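Local coordinates for uncharacterized protein (PDB 1IHN) that is of unknown function but belongs to the DUF498/DUF598 family and adopts an alpha/beta fold built around a mixed sheet, at residues I65-G70 with S81-L86. Sequence-based numbering, arbitrary orientation.
Sequences IIIGSG and SDATVL
Four backbone hydrogen bonds, donated in turn from one segment and then the other, join I65-S69 to T84-L86. T84 N lies nearly on the C=O axis of I65, with N to O at 2.7 Å, and L86 N meets I67 O in the same head-on way at 3.0 Å. The bonds running in the other direction are built differently: I67 N reaches T84 O at 2.7 Å from above the carbonyl plane, about 29° out of it, and S69 N approaches L86 O likewise. Each of these acceptors is also touched by a CA-H, as where I66 CA lies 3.4 Å from T84 O. L86 O may take a further, weak bond from S69 OG, a hydroxyl set between its own backbone N and carbonyl carbon (chi1 59°).

The pattern illustrates how a parallel pair closes one side of a mixed sheet: 84-86 is its outermost strand within the chain, and 64-68 lies between it and 105-109, which I66 and G68 engage through their own backbone bonds.

The side-chain contacts across the pair are few and apolar. The A83 methyl sits 3.8 Å from I65 CG2, a branch anti to its backbone N, and 3.9 Å from I67 CD1 at the end of an extended chain (chi2 178°). V85 sets its two methyls against 65-70, CG1 on S69 CB at 3.9 Å and CG2 against I67 CB. Just before the first bridge, a water accepts from I65 N and donates weakly to D82 O.

Farther out, helix 52-58 covers I65 and I67 through L54, while on the opposite face I66 and T84 pack against helix 88-100, both touching R94.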
loop_
_atom_site.group_PDB
_atom_site.type_symbol
_atom_site.label_atom_id
_atom_site.label_comp_id
_atom_site.label_asym_id
_atom_site.label_seq_id
_atom_site.Cartn_x
_atom_site.Cartn_y
_atom_site.Cartn_z
ATOM N N ILE A 65 8.492 -3.357 -1.568
ATOM C CA ILE A 65 7.389 -2.428 -1.426
ATOM C C ILE A 65 6.235 -2.947 -2.259
ATOM O O ILE A 65 6.368 -3.147 -3.465
ATOM C CB ILE A 65 7.753 -1.013 -1.916
ATOM C CG1 ILE A 65 8.779 -0.378 -0.969
ATOM C CG2 ILE A 65 6.495 -0.163 -1.993
ATOM C CD1 ILE A 65 9.180 1.044 -1.341
ATOM N N ILE A 66 5.103 -3.174 -1.607
ATOM C CA ILE A 66 3.926 -3.662 -2.291
ATOM C C ILE A 66 2.902 -2.547 -2.373
ATOM O O ILE A 66 2.619 -1.871 -1.386
ATOM C CB ILE A 66 3.299 -4.855 -1.544
ATOM C CG1 ILE A 66 4.327 -5.987 -1.423
ATOM C CG2 ILE A 66 2.048 -5.324 -2.276
ATOM C CD1 ILE A 66 3.823 -7.212 -0.696
ATOM N N ILE A 67 2.350 -2.355 -3.562
ATOM C CA ILE A 67 1.345 -1.332 -3.770
ATOM C C ILE A 67 0.032 -1.987 -4.168
ATOM O O ILE A 67 -0.040 -2.691 -5.178
ATOM C CB ILE A 67 1.772 -0.349 -4.875
ATOM C CG1 ILE A 67 3.040 0.388 -4.440
ATOM C CG2 ILE A 67 0.642 0.636 -5.177
ATOM C CD1 ILE A 67 3.581 1.345 -5.474
ATOM N N GLY A 68 -0.991 -1.779 -3.348
ATOM C CA GLY A 68 -2.302 -2.315 -3.649
ATOM C C GLY A 68 -3.007 -1.284 -4.509
ATOM O O GLY A 68 -3.448 -0.243 -4.007
ATOM N N SER A 69 -3.104 -1.564 -5.809
ATOM C CA SER A 69 -3.735 -0.648 -6.754
ATOM C C SER A 69 -5.265 -0.546 -6.598
ATOM O O SER A 69 -5.944 0.076 -7.429
ATOM C CB SER A 69 -3.382 -1.050 -8.190
ATOM O OG SER A 69 -3.813 -2.377 -8.447
ATOM N N GLY A 70 -5.787 -1.148 -5.543
ATOM C CA GLY A 70 -7.227 -1.038 -5.206
ATOM C C GLY A 70 -8.030 -2.274 -5.608
ATOM O O GLY A 70 -7.500 -3.217 -6.209
ATOM N N SER A 81 9.461 1.507 -10.741
ATOM C CA SER A 81 10.216 1.195 -9.532
ATOM C C SER A 81 10.232 -0.304 -9.265
ATOM O O SER A 81 9.576 -1.076 -9.965
ATOM C CB SER A 81 9.601 1.917 -8.330
ATOM O OG SER A 81 10.263 1.567 -7.126
ATOM N N ASP A 82 10.986 -0.712 -8.250
ATOM C CA ASP A 82 11.072 -2.120 -7.885
ATOM C C ASP A 82 9.781 -2.543 -7.188
ATOM O O ASP A 82 9.498 -3.734 -7.054
ATOM C CB ASP A 82 12.266 -2.352 -6.963
ATOM N N ALA A 83 9.001 -1.556 -6.753
ATOM C CA ALA A 83 7.742 -1.809 -6.060
ATOM C C ALA A 83 6.811 -2.742 -6.827
ATOM O O ALA A 83 6.663 -2.637 -8.045
ATOM C CB ALA A 83 7.036 -0.490 -5.772
ATOM N N THR A 84 6.178 -3.649 -6.094
ATOM C CA THR A 84 5.253 -4.618 -6.670
ATOM C C THR A 84 3.820 -4.096 -6.657
ATOM O O THR A 84 3.220 -3.953 -5.594
ATOM C CB THR A 84 5.291 -5.930 -5.873
ATOM O OG1 THR A 84 6.623 -6.447 -5.878
ATOM C CG2 THR A 84 4.340 -6.950 -6.467
ATOM N N VAL A 85 3.272 -3.815 -7.836
ATOM C CA VAL A 85 1.905 -3.325 -7.928
ATOM C C VAL A 85 0.959 -4.479 -8.235
ATOM O O VAL A 85 1.171 -5.238 -9.183
ATOM C CB VAL A 85 1.760 -2.252 -9.024
ATOM C CG1 VAL A 85 0.336 -1.713 -9.035
ATOM C CG2 VAL A 85 2.745 -1.127 -8.776
ATOM N N LEU A 86 -0.091 -4.605 -7.429
ATOM C CA LEU A 86 -1.067 -5.675 -7.590
ATOM C C LEU A 86 -2.436 -5.222 -7.109
ATOM O O LEU A 86 -2.543 -4.294 -6.305
ATOM C CB LEU A 86 -0.648 -6.899 -6.765
ATOM C CG LEU A 86 0.641 -7.627 -7.146
ATOM C CD1 LEU A 86 1.044 -8.581 -6.040
ATOM C CD2 LEU A 86 0.431 -8.378 -8.457
HETATM O O HOH W 1 9.771 -3.767 -3.970
#